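Local coordinates for protein putative oxidoreductase (Mycobacterium avium, PDB 3QHA) that probably catalyses the NAD(P)-dependent oxidation of a hydroxy acid, in the manner of a 3-hydroxyisobutyrate dehydrogenase, at residues A31-T35 with L54-A59. Residues are numbered along the deposited sequence; the frame is centred on the assembly and turned at random.
Sequences ATRMT and LAEAGA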
ATOM      1  N   ALA B  31      24.478  -1.623  -9.040  1.00 27.25           N
ATOM      2  CA  ALA B  31      25.913  -1.586  -9.320  1.00 27.59           C
ATOM      3  C   ALA B  31      26.407  -0.151  -9.490  1.00 28.15           C
ATOM      4  O   ALA B  31      27.544   0.167  -9.132  1.00 28.59           O
ATOM      5  CB  ALA B  31      26.242  -2.418 -10.557  1.00 27.77           C
ATOM      6  N   THR B  32      25.551   0.715 -10.033  1.00 28.38           N
ATOM      7  CA  THR B  32      25.866   2.138 -10.165  1.00 29.00           C
ATOM      8  C   THR B  32      26.022   2.806  -8.797  1.00 29.14           C
ATOM      9  O   THR B  32      26.920   3.626  -8.604  1.00 29.67           O
ATOM     10  CB  THR B  32      24.786   2.884 -10.980  1.00 29.32           C
ATOM     11  OG1 THR B  32      24.667   2.288 -12.277  1.00 29.29           O
ATOM     12  CG2 THR B  32      25.149   4.355 -11.144  1.00 29.96           C
ATOM     13  N   ARG B  33      25.145   2.460  -7.857  1.00 28.89           N
ATOM     14  CA  ARG B  33      25.257   2.944  -6.477  1.00 29.06           C
ATOM     15  C   ARG B  33      26.578   2.484  -5.855  1.00 29.42           C
ATOM     16  O   ARG B  33      27.222   3.233  -5.121  1.00 29.77           O
ATOM     17  CB  ARG B  33      24.066   2.453  -5.638  1.00 28.53           C
ATOM     18  CG  ARG B  33      24.201   2.645  -4.128  1.00 28.39           C
ATOM     19  CD  ARG B  33      24.213   4.118  -3.743  1.00 28.71           C
ATOM     20  NE  ARG B  33      24.333   4.310  -2.298  1.00 28.64           N
ATOM     21  CZ  ARG B  33      24.455   5.493  -1.696  1.00 29.43           C
ATOM     22  NH1 ARG B  33      24.478   6.617  -2.407  1.00 29.92           N
ATOM     23  NH2 ARG B  33      24.555   5.555  -0.372  1.00 29.16           N
ATOM     24  N   MET B  34      26.978   1.254  -6.167  1.00 29.55           N
ATOM     25  CA  MET B  34      28.219   0.679  -5.642  1.00 30.03           C
ATOM     26  C   MET B  34      29.511   1.319  -6.173  1.00 31.21           C
ATOM     27  O   MET B  34      30.582   1.078  -5.614  1.00 31.40           O
ATOM     28  CB  MET B  34      28.256  -0.827  -5.900  1.00 29.64           C
ATOM     29  CG  MET B  34      27.221  -1.602  -5.119  1.00 29.13           C
ATOM     30  SD  MET B  34      27.332  -3.370  -5.418  1.00 29.36           S
ATOM     31  CE  MET B  34      25.846  -3.950  -4.602  1.00 28.54           C
ATOM     32  N   THR B  35      29.435   2.127  -7.234  1.00 32.12           N
ATOM     33  CA  THR B  35      30.620   2.865  -7.692  1.00 33.39           C
ATOM     34  C   THR B  35      31.050   3.921  -6.666  1.00 34.41           C
ATOM     35  O   THR B  35      32.184   4.400  -6.698  1.00 35.06           O
ATOM     36  CB  THR B  35      30.407   3.549  -9.060  1.00 33.79           C
ATOM     37  OG1 THR B  35      29.295   4.448  -8.990  1.00 33.57           O
ATOM     38  CG2 THR B  35      30.165   2.512 -10.149  1.00 33.38           C
ATOM     39  N   LEU B  54      28.013   1.760 -16.791  1.00 34.88           N
ATOM     40  CA  LEU B  54      28.755   1.456 -15.565  1.00 34.42           C
ATOM     41  C   LEU B  54      30.223   1.857 -15.684  1.00 35.23           C
ATOM     42  O   LEU B  54      30.828   2.294 -14.705  1.00 35.13           O
ATOM     43  CB  LEU B  54      28.646  -0.031 -15.201  1.00 33.71           C
ATOM     44  CG  LEU B  54      27.480  -0.427 -14.289  1.00 32.78           C
ATOM     45  CD1 LEU B  54      27.607   0.241 -12.921  1.00 31.87           C
ATOM     46  CD2 LEU B  54      26.144  -0.090 -14.939  1.00 32.51           C
ATOM     47  N   ALA B  55      30.788   1.704 -16.880  1.00 36.11           N
ATOM     48  CA  ALA B  55      32.156   2.143 -17.144  1.00 37.11           C
ATOM     49  C   ALA B  55      32.296   3.645 -16.903  1.00 37.92           C
ATOM     50  O   ALA B  55      33.215   4.082 -16.209  1.00 38.24           O
ATOM     51  CB  ALA B  55      32.567   1.794 -18.571  1.00 37.76           C
ATOM     52  N   GLU B  56      31.371   4.429 -17.453  1.00 38.41           N
ATOM     53  CA  GLU B  56      31.441   5.888 -17.310  1.00 39.37           C
ATOM     54  C   GLU B  56      30.880   6.410 -15.981  1.00 38.87           C
ATOM     55  O   GLU B  56      30.861   7.618 -15.747  1.00 39.42           O
ATOM     56  CB  GLU B  56      30.817   6.602 -18.520  1.00 40.24           C
ATOM     57  CG  GLU B  56      29.325   6.385 -18.749  1.00 40.28           C
ATOM     58  CD  GLU B  56      28.878   6.798 -20.151  1.00 41.85           C
ATOM     59  OE1 GLU B  56      29.731   6.870 -21.067  1.00 42.88           O
ATOM     60  OE2 GLU B  56      27.667   7.046 -20.338  1.00 42.25           O
ATOM     61  N   ALA B  57      30.449   5.496 -15.111  1.00 37.89           N
ATOM     62  CA  ALA B  57      30.130   5.816 -13.721  1.00 37.44           C
ATOM     63  C   ALA B  57      31.315   5.526 -12.789  1.00 37.42           C
ATOM     64  O   ALA B  57      31.267   5.863 -11.604  1.00 37.30           O
ATOM     65  CB  ALA B  57      28.907   5.033 -13.272  1.00 36.56           C
ATOM     66  N   GLY B  58      32.362   4.894 -13.321  1.00 37.63           N
ATOM     67  CA  GLY B  58      33.592   4.623 -12.566  1.00 37.72           C
ATOM     68  C   GLY B  58      33.784   3.180 -12.124  1.00 36.87           C
ATOM     69  O   GLY B  58      34.664   2.894 -11.308  1.00 37.07           O
ATOM     70  N   ALA B  59      32.970   2.268 -12.652  1.00 35.94           N
ATOM     71  CA  ALA B  59      33.102   0.849 -12.330  1.00 35.14           C
ATOM     72  C   ALA B  59      34.230   0.239 -13.156  1.00 35.46           C
ATOM     73  O   ALA B  59      34.511   0.697 -14.264  1.00 36.15           O
ATOM     74  CB  ALA B  59      31.795   0.122 -12.605  1.00 34.35           C
TER
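Two neighbouring helices of the Rossmann-type nucleotide-binding domain meet near their C-terminal ends, where Leu-54 of helix 48-55 reaches across to Ala-31 and Thr-32 of helix 27-33. One methyl does most of the work: Leu-54 CD1 lies against the backbone, 3.6 Å from Thr-32 N, and also meets Ala-31 CB at 3.8 Å. The second methyl, Leu-54 CD2, comes within 3.9 Å of Thr-32 OG1. That hydroxyl, anti to its own carbonyl carbon (chi1 -58°), is hydrogen-bonded back to the carbonyl of Ala-28 one turn earlier, and it offers Leu-54 only van der Waals contact. Both helices pack on the same face of the sheet, over strand 41-44, which links them in the beta-alpha-beta architecture: Leu-54 also packs on Val-43, while Thr-35 and Ala-59 share Val-41. Further along, Thr-35 faces the turn that ends helix 48-55, a Schellman motif in which Gly-58, with positive phi, reverses the chain and Ala-59 N bonds back to Leu-54 O. Thr-35 CG2 sits 3.8 Å from Ala-59 CB, and Thr-35 CB 3.5 Å from Ala-57 O. Thr-35 OG1 sits between its backbone N and carbonyl carbon (chi1 58°), a rotamer that leaves CG2 facing Ala-59, and donates to Thr-32 O at an unusually short distance whose exact value is doubtful. Thr-32 O also accepts from Thr-35 N, at 3.2 Å.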